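Local coordinates for amine oxidase (PDB 3PGB) that oxidises primary amines as a copper- and topaquinone-dependent amine oxidase, the family reaction that releases aldehyde, ammonia and hydrogen peroxide, at the glycan on A:Asn90 and the interface of chains A and B. Numbering follows the deposited sequence. Chains: chain A/B, Putative uncharacterized protein.

Contact 1: the glycan on A:Asn90. Residues chain A 90, 92, 100-101, 140-142, 267-269. With NAG (2-acetamido-2-deoxy-beta-D-glucopyranose), chain C; NAG (2-acetamido-2-deoxy-beta-D-glucopyranose), chain D; BMA (beta-D-mannopyranose), chain E; MAN (alpha-D-mannopyranose), chain F.
The glycan begins at an N-linked sequon, with A:Asn90 and A:Thr92 as its first and third positions. Amide nitrogen ND2 of A:Asn90 is bonded covalently to C1 of NAG (chain C) at 1.4 Å, and the side chain holds CG anti to the backbone N (chi1 -177°). The 6-hydroxyl of this first sugar is the next fixed point. O6 donates to carboxylate oxygen OD1 of A:Asp101 at 2.7 Å, meeting the anti lone pair, which points away from OD2; A:Thr92 OG1 adds a weak bond to the same hydroxyl. Water 1 lies 2.7 Å from that O6 and also joins the backbone O of A:Asn90 and A:Thr92 OG1, so carboxylate and water both grip the hydroxymethyl arm.

At the far end, O3 of MAN donates to the backbone O of A:Arg267 at 2.6 Å. The hydroxyl approaches from above the carbonyl plane, 25° out of it, and O4 of MAN makes a weaker bond to the same oxygen.

Between these ends the sugars run over A:Trp100, whose ring carries the packing. BMA O2 sits 3.2 Å above the centre of one face, while CH2 and CZ2 at the six-membered end reach MAN and CE3 meets C6 of NAG (chain D). The guanidinium of A:Arg267 backs the opposite face, its CZ 3.4 Å from the ring plane. That group is held in turn by NH1 donating to A:Thr141 O at 2.8 Å, nearly along the C=O axis (161°), so the arginine is a second-shell support for the indole. Within the glycan, NAG (chain D) O3 bonds BMA O5 at 2.7 Å, which should limit rotation of that linkage. The two middle sugars are largely uncovered by protein.

The site lays an N-glycan core along the protein surface, where it may shield and stabilise the loops beneath it.

Contact 2: the interface of chains A and B. Residues chain A 554, 576, 578, 600, 612, 722-723; chain B 517, 519-521.
One tyrosine, B:Tyr521, gives the largest share of this patch, 104 Å² of the 230 Å² summed over both sides. Its CG stands anti to the carbonyl carbon (chi1 -48°), and the ring enters a pocket built from strands 548-562, 570-580 and 597-603 and the turn after strand 714-722.

This is the tightly packed part. Amide nitrogen ND2 of A:Asn723 lies 3.5 Å above the centre of one ring face, the amide plane turned 86° to the ring. The A:Arg578 side chain crosses obliquely, the edge of the B:Tyr521 ring, at CE1, facing the rim of the guanidinium's face, with planes 80° apart; A:Arg578 CZ is 3.9 Å from B:Tyr521 CD1. The A:Glu612 side chain crosses B:Tyr521 at about a right angle, its carboxylate meeting CD1 at the ring's rim. These two charged groups pair with each other: in a salt bridge, A:Arg578 NH1 meets the syn lone pair of A:Glu612 OE2 at 2.7 Å, though tilted out of the guanidinium plane, which should fix both beside the ring. The phenol oxygen arrives tip to tip with A:His600, lying in the imidazole plane near CE1. A:Val554 CG1 meets B:Tyr521 OH at 3.5 Å. Behind the imidazole, CG of A:Leu722 covers one face over its centre and supports its position.

The looser part lies toward B:Gln517 and B:Gly520, where less surface is hidden and water mediates. Water 2 takes up A:Arg578 NE at 2.7 Å and the backbone O of B:Gln517 at 2.6 Å. A:Arg578 NH2 is near B:Gly520 O, but its N-H points elsewhere, so the pair is not a hydrogen bond. A:Leu576 CD1 packs against the glycine backbone, 3.5 Å from B:Gly520 CA.

Copper amine oxidases are characteristically homodimers; this tyrosine plug, repeated by the two-fold symmetry, likely helps hold the subunits in register.

Contact 1: the glycan on A:Asn90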
ATOM      1  N   ASN A  90      33.819 -37.287  14.472  1.00 25.51           N
ATOM      2  CA  ASN A  90      34.659 -37.658  13.339  1.00 25.87           C
ATOM      3  C   ASN A  90      34.469 -36.695  12.165  1.00 25.94           C
ATOM      4  O   ASN A  90      34.069 -37.094  11.072  1.00 25.99           O
ATOM      5  CB  ASN A  90      34.360 -39.111  12.942  1.00 26.08           C
ATOM      6  CG  ASN A  90      35.244 -39.617  11.822  1.00 26.47           C
ATOM      7  OD1 ASN A  90      36.425 -39.291  11.738  1.00 26.77           O
ATOM      8  ND2 ASN A  90      34.656 -40.425  10.946  1.00 28.24           N
ATOM      9  N   THR A  92      35.514 -33.705   9.344  1.00 26.61           N
ATOM     10  CA  THR A  92      36.564 -33.258   8.431  1.00 26.83           C
ATOM     11  C   THR A  92      36.311 -31.794   8.044  1.00 27.21           C
ATOM     12  O   THR A  92      35.160 -31.382   7.897  1.00 27.01           O
ATOM     13  CB  THR A  92      36.581 -34.109   7.146  1.00 26.74           C
ATOM     14  OG1 THR A  92      36.876 -35.469   7.473  1.00 26.52           O
ATOM     15  CG2 THR A  92      37.617 -33.592   6.149  1.00 26.46           C
ATOM     16  N   TRP A 100      32.004 -37.629   0.900  1.00 25.41           N
ATOM     17  CA  TRP A 100      31.827 -38.808   1.759  1.00 25.07           C
ATOM     18  C   TRP A 100      32.412 -38.623   3.158  1.00 24.94           C
ATOM     19  O   TRP A 100      32.856 -39.582   3.794  1.00 24.91           O
ATOM     20  CB  TRP A 100      32.418 -40.047   1.070  1.00 24.91           C
ATOM     21  CG  TRP A 100      31.581 -40.522  -0.090  1.00 24.39           C
ATOM     22  CD1 TRP A 100      31.609 -40.051  -1.369  1.00 24.25           C
ATOM     23  CD2 TRP A 100      30.589 -41.555  -0.063  1.00 23.71           C
ATOM     24  NE1 TRP A 100      30.696 -40.729  -2.142  1.00 24.17           N
ATOM     25  CE2 TRP A 100      30.059 -41.658  -1.364  1.00 23.78           C
ATOM     26  CE3 TRP A 100      30.102 -42.404   0.936  1.00 23.79           C
ATOM     27  CZ2 TRP A 100      29.061 -42.574  -1.693  1.00 24.24           C
ATOM     28  CZ3 TRP A 100      29.109 -43.317   0.607  1.00 23.84           C
ATOM     29  CH2 TRP A 100      28.602 -43.396  -0.695  1.00 24.33           C
ATOM     30  N   ASP A 101      32.382 -37.383   3.635  1.00 24.78           N
ATOM     31  CA  ASP A 101      32.957 -37.016   4.921  1.00 24.73           C
ATOM     32  C   ASP A 101      31.860 -36.480   5.833  1.00 24.38           C
ATOM     33  O   ASP A 101      30.699 -36.390   5.433  1.00 24.66           O
ATOM     34  CB  ASP A 101      34.042 -35.958   4.711  1.00 24.92           C
ATOM     35  CG  ASP A 101      35.211 -36.469   3.869  1.00 25.82           C
ATOM     36  OD1 ASP A 101      35.862 -37.449   4.277  1.00 27.19           O
ATOM     37  OD2 ASP A 101      35.492 -35.890   2.797  1.00 27.46           O
ATOM     38  N   ALA A 140      29.509 -39.567   5.600  1.00 18.87           N
ATOM     39  CA  ALA A 140      30.323 -40.780   5.705  1.00 19.00           C
ATOM     40  C   ALA A 140      29.407 -41.978   5.926  1.00 19.08           C
ATOM     41  O   ALA A 140      29.472 -42.640   6.961  1.00 19.47           O
ATOM     42  CB  ALA A 140      31.311 -40.648   6.852  1.00 18.85           C
ATOM     43  N   THR A 141      28.551 -42.249   4.946  1.00 19.29           N
ATOM     44  CA  THR A 141      27.452 -43.198   5.110  1.00 19.38           C
ATOM     45  C   THR A 141      26.627 -43.275   3.818  1.00 19.83           C
ATOM     46  O   THR A 141      26.581 -42.318   3.049  1.00 19.79           O
ATOM     47  CB  THR A 141      26.536 -42.770   6.291  1.00 19.50           C
ATOM     48  OG1 THR A 141      25.333 -43.549   6.303  1.00 19.48           O
ATOM     49  CG2 THR A 141      26.180 -41.284   6.190  1.00 19.08           C
ATOM     50  N   THR A 142      25.981 -44.415   3.577  1.00 20.21           N
ATOM     51  CA  THR A 142      25.058 -44.542   2.453  1.00 20.35           C
ATOM     52  C   THR A 142      23.653 -44.043   2.817  1.00 20.63           C
ATOM     53  O   THR A 142      22.784 -43.973   1.958  1.00 21.08           O
ATOM     54  CB  THR A 142      24.993 -45.991   1.921  1.00 20.50           C
ATOM     55  OG1 THR A 142      24.623 -46.891   2.976  1.00 20.49           O
ATOM     56  CG2 THR A 142      26.348 -46.404   1.334  1.00 20.20           C
ATOM     57  N   ARG A 267      23.176 -43.815  -3.341  1.00 24.60           N
ATOM     58  CA  ARG A 267      24.423 -43.127  -3.688  1.00 24.88           C
ATOM     59  C   ARG A 267      25.316 -43.923  -4.647  1.00 25.35           C
ATOM     60  O   ARG A 267      26.497 -43.601  -4.800  1.00 25.48           O
ATOM     61  CB  ARG A 267      25.225 -42.825  -2.422  1.00 24.87           C
ATOM     62  CG  ARG A 267      24.450 -42.138  -1.313  1.00 24.21           C
ATOM     63  CD  ARG A 267      25.395 -41.657  -0.226  1.00 23.58           C
ATOM     64  NE  ARG A 267      26.289 -40.611  -0.719  1.00 23.82           N
ATOM     65  CZ  ARG A 267      27.221 -39.993   0.003  1.00 23.24           C
ATOM     66  NH1 ARG A 267      27.411 -40.295   1.281  1.00 22.91           N
ATOM     67  NH2 ARG A 267      27.968 -39.057  -0.562  1.00 23.98           N
ATOM     68  N   ASP A 268      24.759 -44.956  -5.281  1.00 25.88           N
ATOM     69  CA  ASP A 268      25.471 -45.746  -6.291  1.00 26.17           C
ATOM     70  C   ASP A 268      24.924 -45.364  -7.665  1.00 26.22           C
ATOM     71  O   ASP A 268      23.779 -45.691  -7.980  1.00 26.30           O
ATOM     72  CB  ASP A 268      25.273 -47.245  -6.035  1.00 26.30           C
ATOM     73  CG  ASP A 268      26.196 -48.126  -6.883  1.00 27.21           C
ATOM     74  OD1 ASP A 268      26.110 -49.366  -6.755  1.00 27.86           O
ATOM     75  OD2 ASP A 268      27.006 -47.593  -7.674  1.00 28.29           O
ATOM     76  N   PRO A 269      25.726 -44.657  -8.485  1.00 26.45           N
ATOM     77  CA  PRO A 269      25.218 -44.226  -9.799  1.00 26.51           C
ATOM     78  C   PRO A 269      24.916 -45.357 -10.792  1.00 26.64           C
ATOM     79  O   PRO A 269      24.215 -45.122 -11.773  1.00 26.57           O
ATOM     80  CB  PRO A 269      26.341 -43.325 -10.349  1.00 26.42           C
ATOM     81  CG  PRO A 269      27.198 -42.989  -9.181  1.00 26.47           C
ATOM     82  CD  PRO A 269      27.082 -44.136  -8.227  1.00 26.53           C
TER
HETATM   83  C1  NAG C   1      35.300 -41.011   9.801  1.00 31.12           C
HETATM   84  C2  NAG C   1      34.767 -42.412   9.523  1.00 32.90           C
HETATM   85  C3  NAG C   1      35.386 -43.019   8.275  1.00 33.12           C
HETATM   86  C4  NAG C   1      35.234 -42.049   7.111  1.00 32.80           C
HETATM   87  C5  NAG C   1      35.799 -40.681   7.491  1.00 32.09           C
HETATM   88  C6  NAG C   1      35.579 -39.676   6.364  1.00 31.38           C
HETATM   89  C7  NAG C   1      34.087 -43.972  11.274  1.00 35.12           C
HETATM   90  C8  NAG C   1      34.536 -44.770  12.461  1.00 35.49           C
HETATM   91  N2  NAG C   1      35.031 -43.247  10.678  1.00 33.81           N
HETATM   92  O3  NAG C   1      34.729 -44.231   7.981  1.00 33.75           O
HETATM   93  O4  NAG C   1      35.936 -42.568   6.004  1.00 33.43           O
HETATM   94  O5  NAG C   1      35.169 -40.197   8.657  1.00 31.16           O
HETATM   95  O6  NAG C   1      35.854 -38.366   6.793  1.00 30.98           O
HETATM   96  O7  NAG C   1      32.913 -44.023  10.904  1.00 36.11           O
HETATM   97  C1  NAG D   2      35.185 -42.502   4.782  1.00 33.85           C
HETATM   98  C2  NAG D   2      36.163 -42.645   3.625  1.00 34.53           C
HETATM   99  C3  NAG D   2      35.421 -42.572   2.303  1.00 34.59           C
HETATM  100  C4  NAG D   2      34.303 -43.606   2.317  1.00 34.88           C
HETATM  101  C5  NAG D   2      33.410 -43.414   3.541  1.00 34.23           C
HETATM  102  C6  NAG D   2      32.300 -44.459   3.611  1.00 34.23           C
HETATM  103  C7  NAG D   2      38.387 -41.859   4.275  1.00 36.44           C
HETATM  104  C8  NAG D   2      39.360 -40.713   4.268  1.00 36.05           C
HETATM  105  N2  NAG D   2      37.203 -41.633   3.692  1.00 35.39           N
HETATM  106  O3  NAG D   2      36.315 -42.848   1.252  1.00 34.24           O
HETATM  107  O4  NAG D   2      33.558 -43.514   1.120  1.00 35.59           O
HETATM  108  O5  NAG D   2      34.209 -43.512   4.701  1.00 34.13           O
HETATM  109  O6  NAG D   2      31.405 -44.142   4.658  1.00 33.85           O
HETATM  110  O7  NAG D   2      38.695 -42.935   4.802  1.00 36.74           O
HETATM  111  C1  BMA E   3      33.755 -44.684   0.309  1.00 36.25           C
HETATM  112  C2  BMA E   3      32.725 -44.658  -0.809  1.00 36.44           C
HETATM  113  C3  BMA E   3      32.930 -45.815  -1.774  1.00 36.88           C
HETATM  114  C4  BMA E   3      34.392 -45.882  -2.222  1.00 37.63           C
HETATM  115  C5  BMA E   3      35.287 -45.926  -0.979  1.00 38.13           C
HETATM  116  C6  BMA E   3      36.779 -46.079  -1.294  1.00 38.77           C
HETATM  117  O2  BMA E   3      32.839 -43.439  -1.515  1.00 36.14           O
HETATM  118  O3  BMA E   3      32.079 -45.555  -2.864  1.00 36.18           O
HETATM  119  O4  BMA E   3      34.614 -47.019  -3.027  1.00 37.43           O
HETATM  120  O5  BMA E   3      35.057 -44.742  -0.237  1.00 37.12           O
HETATM  121  O6  BMA E   3      37.346 -44.859  -1.728  1.00 39.54           O
HETATM  122  C1  MAN F   4      31.542 -46.734  -3.485  1.00 35.53           C
HETATM  123  C2  MAN F   4      30.738 -46.220  -4.672  1.00 35.45           C
HETATM  124  C3  MAN F   4      29.497 -45.494  -4.148  1.00 35.31           C
HETATM  125  C4  MAN F   4      28.702 -46.432  -3.254  1.00 34.94           C
HETATM  126  C5  MAN F   4      29.580 -46.932  -2.112  1.00 34.66           C
HETATM  127  C6  MAN F   4      28.801 -47.934  -1.265  1.00 34.35           C
HETATM  128  O2  MAN F   4      30.407 -47.291  -5.526  1.00 35.15           O
HETATM  129  O3  MAN F   4      28.695 -45.004  -5.200  1.00 34.94           O
HETATM  130  O4  MAN F   4      27.588 -45.750  -2.736  1.00 35.19           O
HETATM  131  O5  MAN F   4      30.746 -47.544  -2.631  1.00 35.22           O
HETATM  132  O6  MAN F   4      29.612 -48.491  -0.257  1.00 34.12           O
HETATM  133  O   HOH W   1      34.529 -36.765   8.442  1.00 24.33           O

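Contact 2: the interface of chains A and B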
ATOM      1  N   VAL A 554     -13.211  -7.719  14.788  1.00 15.64           N
ATOM      2  CA  VAL A 554     -14.207  -6.676  14.755  1.00 15.85           C
ATOM      3  C   VAL A 554     -14.551  -6.490  13.306  1.00 16.49           C
ATOM      4  O   VAL A 554     -13.698  -6.110  12.500  1.00 16.61           O
ATOM      5  CB  VAL A 554     -13.697  -5.361  15.334  1.00 15.88           C
ATOM      6  CG1 VAL A 554     -14.765  -4.275  15.198  1.00 15.50           C
ATOM      7  CG2 VAL A 554     -13.308  -5.557  16.782  1.00 15.95           C
ATOM      8  N   LEU A 576     -21.359  -3.311  13.879  1.00 21.39           N
ATOM      9  CA  LEU A 576     -20.137  -4.001  14.270  1.00 21.26           C
ATOM     10  C   LEU A 576     -20.500  -5.409  14.703  1.00 21.26           C
ATOM     11  O   LEU A 576     -21.483  -5.603  15.416  1.00 21.30           O
ATOM     12  CB  LEU A 576     -19.429  -3.290  15.430  1.00 21.21           C
ATOM     13  CG  LEU A 576     -18.642  -2.011  15.151  1.00 20.68           C
ATOM     14  CD1 LEU A 576     -17.863  -1.606  16.395  1.00 19.51           C
ATOM     15  CD2 LEU A 576     -17.702  -2.189  13.967  1.00 20.50           C
ATOM     16  N   ARG A 578     -18.691  -8.403  16.798  1.00 21.69           N
ATOM     17  CA  ARG A 578     -17.525  -8.718  17.625  1.00 21.98           C
ATOM     18  C   ARG A 578     -17.497 -10.157  18.108  1.00 22.05           C
ATOM     19  O   ARG A 578     -18.515 -10.695  18.539  1.00 22.20           O
ATOM     20  CB  ARG A 578     -17.467  -7.799  18.831  1.00 21.94           C
ATOM     21  CG  ARG A 578     -17.505  -6.349  18.461  1.00 22.56           C
ATOM     22  CD  ARG A 578     -16.729  -5.528  19.442  1.00 23.78           C
ATOM     23  NE  ARG A 578     -17.278  -4.191  19.567  1.00 25.29           N
ATOM     24  CZ  ARG A 578     -16.833  -3.289  20.429  1.00 27.30           C
ATOM     25  NH1 ARG A 578     -15.810  -3.579  21.238  1.00 27.75           N
ATOM     26  NH2 ARG A 578     -17.411  -2.092  20.480  1.00 27.83           N
ATOM     27  N   HIS A 600      -7.659  -7.798  15.684  1.00 17.75           N
ATOM     28  CA  HIS A 600      -7.018  -7.093  16.793  1.00 17.56           C
ATOM     29  C   HIS A 600      -6.344  -8.071  17.747  1.00 17.66           C
ATOM     30  O   HIS A 600      -6.906  -9.111  18.064  1.00 17.79           O
ATOM     31  CB  HIS A 600      -8.050  -6.299  17.602  1.00 17.45           C
ATOM     32  CG  HIS A 600      -8.840  -5.312  16.804  1.00 16.81           C
ATOM     33  ND1 HIS A 600      -9.970  -4.705  17.301  1.00 16.84           N
ATOM     34  CD2 HIS A 600      -8.671  -4.824  15.553  1.00 17.66           C
ATOM     35  CE1 HIS A 600     -10.459  -3.877  16.396  1.00 17.30           C
ATOM     36  NE2 HIS A 600      -9.693  -3.934  15.322  1.00 17.42           N
ATOM     37  N   GLU A 612     -12.977  -0.917  27.135  1.00 20.60           N
ATOM     38  CA  GLU A 612     -12.581  -1.423  25.841  1.00 20.46           C
ATOM     39  C   GLU A 612     -11.184  -2.063  25.943  1.00 20.01           C
ATOM     40  O   GLU A 612     -10.232  -1.415  26.386  1.00 19.94           O
ATOM     41  CB  GLU A 612     -12.617  -0.267  24.840  1.00 20.55           C
ATOM     42  CG  GLU A 612     -12.564  -0.667  23.396  1.00 20.61           C
ATOM     43  CD  GLU A 612     -13.782  -1.434  22.932  1.00 21.06           C
ATOM     44  OE1 GLU A 612     -14.920  -0.981  23.175  1.00 20.33           O
ATOM     45  OE2 GLU A 612     -13.596  -2.491  22.288  1.00 22.63           O
ATOM     46  N   LEU A 722      -4.765   0.222  18.831  1.00 16.05           N
ATOM     47  CA  LEU A 722      -6.217   0.162  18.734  1.00 15.82           C
ATOM     48  C   LEU A 722      -6.777   0.242  20.151  1.00 15.59           C
ATOM     49  O   LEU A 722      -6.597  -0.683  20.941  1.00 15.47           O
ATOM     50  CB  LEU A 722      -6.642  -1.132  18.039  1.00 15.96           C
ATOM     51  CG  LEU A 722      -8.076  -1.221  17.508  1.00 15.93           C
ATOM     52  CD1 LEU A 722      -9.077  -1.127  18.641  1.00 16.33           C
ATOM     53  CD2 LEU A 722      -8.344  -0.150  16.467  1.00 15.84           C
ATOM     54  N   ASN A 723      -7.430   1.364  20.462  1.00 15.15           N
ATOM     55  CA  ASN A 723      -7.892   1.682  21.814  1.00 15.08           C
ATOM     56  C   ASN A 723      -6.820   1.491  22.888  1.00 15.06           C
ATOM     57  O   ASN A 723      -7.124   1.121  24.017  1.00 14.76           O
ATOM     58  CB  ASN A 723      -9.135   0.862  22.155  1.00 15.13           C
ATOM     59  CG  ASN A 723     -10.323   1.239  21.315  1.00 14.61           C
ATOM     60  OD1 ASN A 723     -10.593   2.418  21.097  1.00 14.40           O
ATOM     61  ND2 ASN A 723     -11.048   0.236  20.837  1.00 14.73           N
TER
ATOM     62  N   GLN B 517     -23.357   0.760  21.481  1.00 17.32           N
ATOM     63  CA  GLN B 517     -22.362  -0.303  21.609  1.00 17.59           C
ATOM     64  C   GLN B 517     -22.151  -1.110  20.336  1.00 17.33           C
ATOM     65  O   GLN B 517     -21.053  -1.614  20.108  1.00 17.53           O
ATOM     66  CB  GLN B 517     -22.757  -1.286  22.716  1.00 17.89           C
ATOM     67  CG  GLN B 517     -22.669  -0.729  24.128  1.00 19.76           C
ATOM     68  CD  GLN B 517     -23.975  -0.117  24.603  1.00 21.58           C
ATOM     69  OE1 GLN B 517     -24.824   0.263  23.795  1.00 21.66           O
ATOM     70  NE2 GLN B 517     -24.145  -0.035  25.923  1.00 22.65           N
ATOM     71  N   PHE B 519     -22.325  -0.102  17.236  1.00 16.27           N
ATOM     72  CA  PHE B 519     -21.975   0.738  16.098  1.00 16.10           C
ATOM     73  C   PHE B 519     -20.699   1.545  16.330  1.00 16.27           C
ATOM     74  O   PHE B 519     -20.534   2.621  15.753  1.00 16.47           O
ATOM     75  CB  PHE B 519     -23.134   1.684  15.780  1.00 15.89           C
ATOM     76  CG  PHE B 519     -24.435   0.985  15.522  1.00 15.25           C
ATOM     77  CD1 PHE B 519     -24.833   0.687  14.224  1.00 15.36           C
ATOM     78  CD2 PHE B 519     -25.264   0.634  16.569  1.00 14.23           C
ATOM     79  CE1 PHE B 519     -26.042   0.044  13.981  1.00 15.15           C
ATOM     80  CE2 PHE B 519     -26.463  -0.010  16.338  1.00 14.62           C
ATOM     81  CZ  PHE B 519     -26.858  -0.304  15.039  1.00 14.70           C
ATOM     82  N   GLY B 520     -19.800   1.028  17.163  1.00 16.42           N
ATOM     83  CA  GLY B 520     -18.512   1.679  17.402  1.00 16.48           C
ATOM     84  C   GLY B 520     -17.922   1.420  18.777  1.00 16.61           C
ATOM     85  O   GLY B 520     -18.422   0.583  19.541  1.00 16.67           O
ATOM     86  N   TYR B 521     -16.848   2.147  19.078  1.00 16.64           N
ATOM     87  CA  TYR B 521     -16.214   2.119  20.385  1.00 16.67           C
ATOM     88  C   TYR B 521     -16.513   3.396  21.144  1.00 16.81           C
ATOM     89  O   TYR B 521     -16.675   4.459  20.549  1.00 16.91           O
ATOM     90  CB  TYR B 521     -14.697   2.035  20.251  1.00 16.76           C
ATOM     91  CG  TYR B 521     -14.190   0.998  19.287  1.00 16.94           C
ATOM     92  CD1 TYR B 521     -14.387  -0.352  19.525  1.00 17.61           C
ATOM     93  CD2 TYR B 521     -13.481   1.367  18.155  1.00 17.99           C
ATOM     94  CE1 TYR B 521     -13.907  -1.308  18.656  1.00 18.25           C
ATOM     95  CE2 TYR B 521     -12.994   0.419  17.282  1.00 18.99           C
ATOM     96  CZ  TYR B 521     -13.213  -0.917  17.541  1.00 18.92           C
ATOM     97  OH  TYR B 521     -12.741  -1.859  16.670  1.00 21.23           O
TER
HETATM   98  O   HOH W   2     -19.927  -3.820  19.286  1.00 45.87           O

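The C-alpha centres of contact 1 and contact 2 are about 61 Å apart, and the two share no residue or secondary-structure element. Contact 1 draws on surface loops and the short 3-10 helix 269-271 of chain A, whereas contact 2 joins strands of chain A to the segment around 3-10 helix 517-519 of chain B. Their centres lie about 24 Å and 38 Å from the predicted active-site A:Asp403, so neither contacts it directly. Contact 1 dresses an outer surface of one subunit and leaves the dimer seam at contact 2 clear of this glycan; contact 1 recurs in each subunit, and contact 2 has a twin with the chains exchanged.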